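Local coordinates for lipase (Pelosinus fermentans, PDB 5AH0), which hydrolyses ester bonds as a zinc-containing lipase and also breaks down the polyester poly(butylene adipate-co-terephthalate), at residues A75-T78 with S83-G86; E60-I65 with P94-L99. All coordinates share one frame; numbering follows the deposited sequence.

Interaction 1. Residues A75-T78 with S83-G86; sequences AHST and SRYG. With ZN (zinc ion), chain C.
Arg84, whose first side-chain carbons lie against Ser77, turns one face of its guanidinium to Tyr85, the next residue and the first of strand 85-89. Tyr85 OH stands 3.5 Å above the guanidinium plane, over its centre. Lower down, Arg84 CG sits above one face of the Tyr85 ring, displaced toward the rim. The third flat group is the His76 imidazole. Its NE2 binds the zinc ion at 2.1 Å, and the ring is stacked with Trp55.

Between the protein segments the contact is small. Ser77 is buried and directs its CB at the loop. With chi1 at -42°, OG is anti to the carbonyl carbon, and this turns it to the start of the Arg84 side chain. Ser77 OG is 3.2 Å from Arg84 CA and 3.5 Å from Arg84 CG. These are van der Waals contacts, with carbon on the arginine side. The two backbones come near here, with Ser77 CA 5.1 Å from Arg84 CA.

Helix 74-80 lies in the connection of a two-stranded antiparallel sheet, strands 68-71 and 85-89. It carries one ligand of the zinc site, which is completed by Asp56, His82 and Asp233. Two aspartates and two histidines surround the zinc ion, as in the zinc-binding bacterial lipases of family I.5, to which this enzyme probably belongs. They are built on the alpha/beta-hydrolase fold. The backbone N atoms of Ala75 and His76 are hydrogen-bonded to the two carboxylate oxygens of Glu134.

Past Ser77 the arginine runs on extended, from CG to NE, and its guanidinium ends up clear of the helix. There NE forms a salt bridge with Asp71, the last residue of strand 68-71, and NH2 makes a weak hydrogen bond to Gln141 O.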
ATOM      1  N   ALA A  75      -3.489 -18.041 -15.090  1.00103.71           N
ATOM      2  CA  ALA A  75      -2.122 -17.963 -15.603  1.00100.37           C
ATOM      3  C   ALA A  75      -1.110 -17.536 -14.525  1.00100.02           C
ATOM      4  O   ALA A  75      -0.122 -18.236 -14.276  1.00 96.43           O
ATOM      5  CB  ALA A  75      -2.065 -17.011 -16.789  1.00100.78           C
ATOM      6  N   HIS A  76      -1.360 -16.388 -13.893  1.00 94.64           N
ATOM      7  CA  HIS A  76      -0.440 -15.847 -12.893  1.00 86.56           C
ATOM      8  C   HIS A  76      -0.091 -16.859 -11.810  1.00 86.62           C
ATOM      9  O   HIS A  76       1.086 -17.065 -11.514  1.00 85.87           O
ATOM     10  CB  HIS A  76      -1.022 -14.595 -12.231  1.00 88.67           C
ATOM     11  CG  HIS A  76      -0.182 -14.074 -11.103  1.00 84.66           C
ATOM     12  ND1 HIS A  76       0.815 -13.142 -11.286  1.00 75.37           N
ATOM     13  CD2 HIS A  76      -0.167 -14.390  -9.784  1.00 75.80           C
ATOM     14  CE1 HIS A  76       1.399 -12.893 -10.126  1.00 79.47           C
ATOM     15  NE2 HIS A  76       0.824 -13.639  -9.203  1.00 83.08           N
ATOM     16  N   SER A  77      -1.113 -17.485 -11.231  1.00 87.75           N
ATOM     17  CA  SER A  77      -0.925 -18.441 -10.141  1.00 88.07           C
ATOM     18  C   SER A  77       0.048 -19.535 -10.519  1.00 98.74           C
ATOM     19  O   SER A  77       0.994 -19.816  -9.783  1.00 98.11           O
ATOM     20  CB  SER A  77      -2.248 -19.089  -9.741  1.00 90.11           C
ATOM     21  OG  SER A  77      -3.298 -18.148  -9.706  1.00 99.12           O
ATOM     22  N   THR A  78      -0.210 -20.157 -11.667  1.00 96.14           N
ATOM     23  CA  THR A  78       0.593 -21.269 -12.151  1.00102.75           C
ATOM     24  C   THR A  78       2.031 -20.852 -12.412  1.00102.06           C
ATOM     25  O   THR A  78       2.965 -21.540 -12.002  1.00104.93           O
ATOM     26  CB  THR A  78       0.012 -21.870 -13.445  1.00107.71           C
ATOM     27  OG1 THR A  78      -1.393 -22.099 -13.283  1.00107.00           O
ATOM     28  CG2 THR A  78       0.703 -23.186 -13.771  1.00110.50           C
ATOM     29  N   SER A  83      -1.550 -20.887  -4.885  1.00 97.06           N
ATOM     30  CA  SER A  83      -2.907 -21.388  -4.894  1.00 89.08           C
ATOM     31  C   SER A  83      -3.633 -20.341  -5.712  1.00 87.60           C
ATOM     32  O   SER A  83      -3.452 -19.150  -5.467  1.00 84.07           O
ATOM     33  CB  SER A  83      -3.507 -21.500  -3.493  1.00 87.82           C
ATOM     34  OG  SER A  83      -2.654 -22.198  -2.610  1.00 88.24           O
ATOM     35  N   ARG A  84      -4.401 -20.753  -6.713  1.00 96.76           N
ATOM     36  CA  ARG A  84      -5.096 -19.783  -7.555  1.00 95.02           C
ATOM     37  C   ARG A  84      -6.093 -18.952  -6.756  1.00 89.41           C
ATOM     38  O   ARG A  84      -6.206 -17.743  -6.940  1.00 84.02           O
ATOM     39  CB  ARG A  84      -5.823 -20.477  -8.712  1.00 95.33           C
ATOM     40  CG  ARG A  84      -6.546 -19.491  -9.615  1.00 96.10           C
ATOM     41  CD  ARG A  84      -7.587 -20.136 -10.501  1.00 99.62           C
ATOM     42  NE  ARG A  84      -8.446 -19.123 -11.102  1.00101.46           N
ATOM     43  CZ  ARG A  84      -9.198 -19.313 -12.180  1.00107.91           C
ATOM     44  NH1 ARG A  84      -9.190 -20.484 -12.804  1.00111.88           N
ATOM     45  NH2 ARG A  84      -9.943 -18.321 -12.645  1.00110.65           N
ATOM     46  N   TYR A  85      -6.816 -19.624  -5.867  1.00 89.59           N
ATOM     47  CA  TYR A  85      -7.899 -18.997  -5.129  1.00 90.51           C
ATOM     48  C   TYR A  85      -7.477 -18.664  -3.705  1.00 89.92           C
ATOM     49  O   TYR A  85      -6.817 -19.467  -3.043  1.00 90.49           O
ATOM     50  CB  TYR A  85      -9.131 -19.904  -5.117  1.00 94.74           C
ATOM     51  CG  TYR A  85      -9.843 -20.015  -6.453  1.00 98.65           C
ATOM     52  CD1 TYR A  85     -10.706 -19.011  -6.885  1.00 99.28           C
ATOM     53  CD2 TYR A  85      -9.672 -21.133  -7.272  1.00100.85           C
ATOM     54  CE1 TYR A  85     -11.372 -19.109  -8.100  1.00102.58           C
ATOM     55  CE2 TYR A  85     -10.332 -21.238  -8.490  1.00103.41           C
ATOM     56  CZ  TYR A  85     -11.180 -20.223  -8.896  1.00104.32           C
ATOM     57  OH  TYR A  85     -11.843 -20.309 -10.098  1.00106.40           O
ATOM     58  N   GLY A  86      -7.858 -17.474  -3.244  1.00 88.00           N
ATOM     59  CA  GLY A  86      -7.530 -17.019  -1.904  1.00 80.67           C
ATOM     60  C   GLY A  86      -8.695 -17.103  -0.934  1.00 81.21           C
ATOM     61  O   GLY A  86      -9.451 -18.075  -0.927  1.00 87.32           O
TER
HETATM   62 ZN    ZN C1401       1.033 -13.687  -7.129  1.00 83.42          ZN

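Interaction 2. Residues E60-I65 with P94-L99; sequences ELYAYI and PEWGNL
Ile65 and Tyr62 of helix 54-66 meet Trp96 where a flanking helix of the alpha/beta-hydrolase core faces the loop between strands 85-89 and 108-113. Ile65 makes the closer approach. Its CG2 branch sits over one face of the indole, 3.3 Å above the plane and offset toward the rim. The nearest ring atom is Trp96 CE3, 3.4 Å from Ile65 CG2. That methyl lies anti to the backbone N of Ile65, on the side of the loop. Ile65 CB also comes within 3.9 Å of Trp96 CE3, so the branch point presses on the same part of the ring.

Tyr62, one helical turn earlier, reaches the neighbouring ring atom, CZ3. Its CD1 lies 3.9 Å from Trp96 CZ3. The two six-membered rings have centroids 6.0 Å apart and planes inclined at 52°. The rings meet obliquely.

Trp96 swings its indole toward the helix with CG anti to the backbone N (chi1 -177°). Trp152 fixes the ring at its polar end: its carbonyl accepts the hydrogen bond from NE1, and its own ring packs edge-to-face with the indole. Trp96 is also the second residue of a type II turn from Glu95 to Asn98. The turn is closed by Asn98 N to Glu95 O at 3.1 Å. Gly97 takes the third position with a positive phi of 84°, as expected in a type II turn. Lys66 NZ, next along the helix, binds Pro94 O and Trp96 O and pins the loop.

Ile65 and Trp96 both touch Ile108 of strand 108-113, and Trp96 also touches Leu127 of helix 116-129. Helix 54-66 follows strand 43-46 and helix 116-129 follows strand 108-113; both lie against the parallel sheet, as in the alpha/beta-hydrolase fold.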
ATOM      1  N   GLU A  60      -6.665  -9.208  -4.130  1.00 66.10           N
ATOM      2  CA  GLU A  60      -7.280  -9.239  -2.808  1.00 65.28           C
ATOM      3  C   GLU A  60      -8.156  -8.021  -2.598  1.00 59.87           C
ATOM      4  O   GLU A  60      -9.220  -8.115  -1.991  1.00 60.21           O
ATOM      5  CB  GLU A  60      -6.210  -9.336  -1.726  1.00 68.41           C
ATOM      6  CG  GLU A  60      -5.427 -10.638  -1.783  1.00 77.28           C
ATOM      7  CD  GLU A  60      -4.144 -10.587  -0.979  1.00 79.99           C
ATOM      8  OE1 GLU A  60      -3.953  -9.603  -0.242  1.00 75.99           O
ATOM      9  OE2 GLU A  60      -3.326 -11.532  -1.088  1.00 85.74           O
ATOM     10  N   LEU A  61      -7.706  -6.883  -3.115  1.00 60.35           N
ATOM     11  CA  LEU A  61      -8.417  -5.612  -2.958  1.00 58.90           C
ATOM     12  C   LEU A  61      -9.755  -5.650  -3.685  1.00 61.69           C
ATOM     13  O   LEU A  61     -10.773  -5.218  -3.136  1.00 63.95           O
ATOM     14  CB  LEU A  61      -7.554  -4.442  -3.457  1.00 54.37           C
ATOM     15  CG  LEU A  61      -8.033  -2.997  -3.253  1.00 51.07           C
ATOM     16  CD1 LEU A  61      -8.482  -2.766  -1.840  1.00 47.49           C
ATOM     17  CD2 LEU A  61      -6.907  -2.033  -3.570  1.00 50.01           C
ATOM     18  N   TYR A  62      -9.747  -6.153  -4.921  1.00 62.90           N
ATOM     19  CA  TYR A  62     -10.973  -6.263  -5.718  1.00 64.53           C
ATOM     20  C   TYR A  62     -12.020  -7.065  -4.969  1.00 66.26           C
ATOM     21  O   TYR A  62     -13.157  -6.631  -4.822  1.00 66.36           O
ATOM     22  CB  TYR A  62     -10.703  -6.900  -7.093  1.00 67.83           C
ATOM     23  CG  TYR A  62     -11.963  -7.127  -7.916  1.00 70.94           C
ATOM     24  CD1 TYR A  62     -12.477  -6.123  -8.726  1.00 71.50           C
ATOM     25  CD2 TYR A  62     -12.633  -8.344  -7.881  1.00 73.39           C
ATOM     26  CE1 TYR A  62     -13.630  -6.320  -9.470  1.00 73.05           C
ATOM     27  CE2 TYR A  62     -13.791  -8.554  -8.626  1.00 77.29           C
ATOM     28  CZ  TYR A  62     -14.281  -7.538  -9.416  1.00 75.98           C
ATOM     29  OH  TYR A  62     -15.424  -7.740 -10.153  1.00 79.11           O
ATOM     30  N   ALA A  63     -11.630  -8.247  -4.511  1.00 69.11           N
ATOM     31  CA  ALA A  63     -12.530  -9.100  -3.750  1.00 69.66           C
ATOM     32  C   ALA A  63     -12.941  -8.435  -2.442  1.00 68.51           C
ATOM     33  O   ALA A  63     -14.097  -8.543  -2.030  1.00 62.63           O
ATOM     34  CB  ALA A  63     -11.884 -10.446  -3.469  1.00 65.84           C
ATOM     35  N   TYR A  64     -12.003  -7.747  -1.789  1.00 58.31           N
ATOM     36  CA  TYR A  64     -12.300  -7.205  -0.467  1.00 61.58           C
ATOM     37  C   TYR A  64     -13.380  -6.140  -0.549  1.00 55.58           C
ATOM     38  O   TYR A  64     -14.276  -6.098   0.285  1.00 55.70           O
ATOM     39  CB  TYR A  64     -11.040  -6.646   0.199  1.00 60.77           C
ATOM     40  CG  TYR A  64     -11.170  -6.586   1.701  1.00 59.28           C
ATOM     41  CD1 TYR A  64     -11.786  -5.505   2.322  1.00 58.08           C
ATOM     42  CD2 TYR A  64     -10.717  -7.631   2.497  1.00 59.74           C
ATOM     43  CE1 TYR A  64     -11.925  -5.457   3.695  1.00 59.99           C
ATOM     44  CE2 TYR A  64     -10.850  -7.594   3.874  1.00 61.84           C
ATOM     45  CZ  TYR A  64     -11.454  -6.502   4.468  1.00 64.53           C
ATOM     46  OH  TYR A  64     -11.597  -6.455   5.837  1.00 68.18           O
ATOM     47  N   ILE A  65     -13.290  -5.299  -1.572  1.00 55.27           N
ATOM     48  CA  ILE A  65     -14.281  -4.260  -1.829  1.00 62.70           C
ATOM     49  C   ILE A  65     -15.590  -4.805  -2.415  1.00 67.94           C
ATOM     50  O   ILE A  65     -16.660  -4.699  -1.809  1.00 63.55           O
ATOM     51  CB  ILE A  65     -13.724  -3.202  -2.796  1.00 59.59           C
ATOM     52  CG1 ILE A  65     -12.495  -2.514  -2.194  1.00 58.18           C
ATOM     53  CG2 ILE A  65     -14.774  -2.167  -3.096  1.00 54.45           C
ATOM     54  CD1 ILE A  65     -11.885  -1.449  -3.095  1.00 59.23           C
ATOM     55  N   PRO A  94     -20.555  -3.896  -1.838  1.00 68.18           N
ATOM     56  CA  PRO A  94     -21.054  -4.813  -2.877  1.00 73.27           C
ATOM     57  C   PRO A  94     -21.592  -4.129  -4.137  1.00 73.47           C
ATOM     58  O   PRO A  94     -21.504  -4.706  -5.215  1.00 75.58           O
ATOM     59  CB  PRO A  94     -22.175  -5.567  -2.160  1.00 68.97           C
ATOM     60  CG  PRO A  94     -21.776  -5.532  -0.723  1.00 72.59           C
ATOM     61  CD  PRO A  94     -21.139  -4.192  -0.519  1.00 68.12           C
ATOM     62  N   GLU A  95     -22.122  -2.918  -4.012  1.00 72.96           N
ATOM     63  CA  GLU A  95     -22.724  -2.241  -5.153  1.00 78.11           C
ATOM     64  C   GLU A  95     -21.710  -1.441  -5.952  1.00 75.23           C
ATOM     65  O   GLU A  95     -22.089  -0.667  -6.832  1.00 75.48           O
ATOM     66  CB  GLU A  95     -23.844  -1.314  -4.694  1.00 88.20           C
ATOM     67  CG  GLU A  95     -24.694  -1.880  -3.571  1.00 98.41           C
ATOM     68  CD  GLU A  95     -24.044  -1.670  -2.214  1.00101.21           C
ATOM     69  OE1 GLU A  95     -23.336  -0.651  -2.056  1.00 98.17           O
ATOM     70  OE2 GLU A  95     -24.237  -2.522  -1.319  1.00104.44           O
ATOM     71  N   TRP A  96     -20.429  -1.639  -5.645  1.00 72.31           N
ATOM     72  CA  TRP A  96     -19.342  -0.951  -6.331  1.00 70.01           C
ATOM     73  C   TRP A  96     -19.457  -1.192  -7.834  1.00 75.31           C
ATOM     74  O   TRP A  96     -19.603  -2.334  -8.271  1.00 80.53           O
ATOM     75  CB  TRP A  96     -17.995  -1.453  -5.802  1.00 66.66           C
ATOM     76  CG  TRP A  96     -16.775  -0.788  -6.378  1.00 66.06           C
ATOM     77  CD1 TRP A  96     -16.648   0.516  -6.759  1.00 67.20           C
ATOM     78  CD2 TRP A  96     -15.509  -1.407  -6.643  1.00 64.40           C
ATOM     79  NE1 TRP A  96     -15.380   0.751  -7.236  1.00 64.74           N
ATOM     80  CE2 TRP A  96     -14.663  -0.415  -7.178  1.00 66.54           C
ATOM     81  CE3 TRP A  96     -15.011  -2.703  -6.480  1.00 62.81           C
ATOM     82  CZ2 TRP A  96     -13.343  -0.681  -7.551  1.00 68.81           C
ATOM     83  CZ3 TRP A  96     -13.704  -2.964  -6.852  1.00 63.98           C
ATOM     84  CH2 TRP A  96     -12.885  -1.959  -7.380  1.00 66.66           C
ATOM     85  N   GLY A  97     -19.417  -0.121  -8.621  1.00 73.90           N
ATOM     86  CA  GLY A  97     -19.444  -0.249 -10.067  1.00 76.80           C
ATOM     87  C   GLY A  97     -20.823  -0.389 -10.704  1.00 81.31           C
ATOM     88  O   GLY A  97     -20.961  -0.295 -11.927  1.00 82.90           O
ATOM     89  N   ASN A  98     -21.846  -0.634  -9.888  1.00 82.02           N
ATOM     90  CA  ASN A  98     -23.220  -0.707 -10.389  1.00 88.43           C
ATOM     91  C   ASN A  98     -23.718   0.637 -10.880  1.00 90.30           C
ATOM     92  O   ASN A  98     -23.010   1.651 -10.820  1.00 90.54           O
ATOM     93  CB  ASN A  98     -24.180  -1.214  -9.311  1.00 77.55           C
ATOM     94  CG  ASN A  98     -23.897  -2.636  -8.900  1.00 78.19           C
ATOM     95  OD1 ASN A  98     -23.062  -3.312  -9.496  1.00 78.94           O
ATOM     96  ND2 ASN A  98     -24.576  -3.093  -7.853  1.00 78.04           N
ATOM     97  N   LEU A  99     -24.956   0.637 -11.350  1.00 91.62           N
ATOM     98  CA  LEU A  99     -25.608   1.864 -11.763  1.00 96.89           C
ATOM     99  C   LEU A  99     -26.783   2.125 -10.831  1.00102.14           C
ATOM    100  O   LEU A  99     -27.428   1.192 -10.348  1.00101.88           O
ATOM    101  CB  LEU A  99     -26.081   1.780 -13.216  1.00 99.02           C
ATOM    102  CG  LEU A  99     -24.988   1.735 -14.286  1.00 99.26           C
ATOM    103  CD1 LEU A  99     -25.510   1.052 -15.540  1.00103.01           C
ATOM    104  CD2 LEU A  99     -24.467   3.129 -14.606  1.00 97.82           C
TER

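Overall arrangement
From the N terminus the chain lays down strands 6-9 and 43-46 of the main sheet, then enters helix 54-66. The early part of this helix supplies the zinc ligand Asp56, and its later part forms the first half of interaction 2. The chain continues through strand 68-71 into helix 74-80. Interaction 1 then closes a short loop, with four residues between 75-78 and 83-86. Strand 85-89 follows, pairing antiparallel with 68-71, and 94-99 returns to the helix. Interaction 2 thus closes a longer loop that contains all of interaction 1. Their centres are about 20 Å apart and they do not touch. Interaction 1 belongs to the zinc site and its small antiparallel sheet, interaction 2 to the flank of the main parallel sheet.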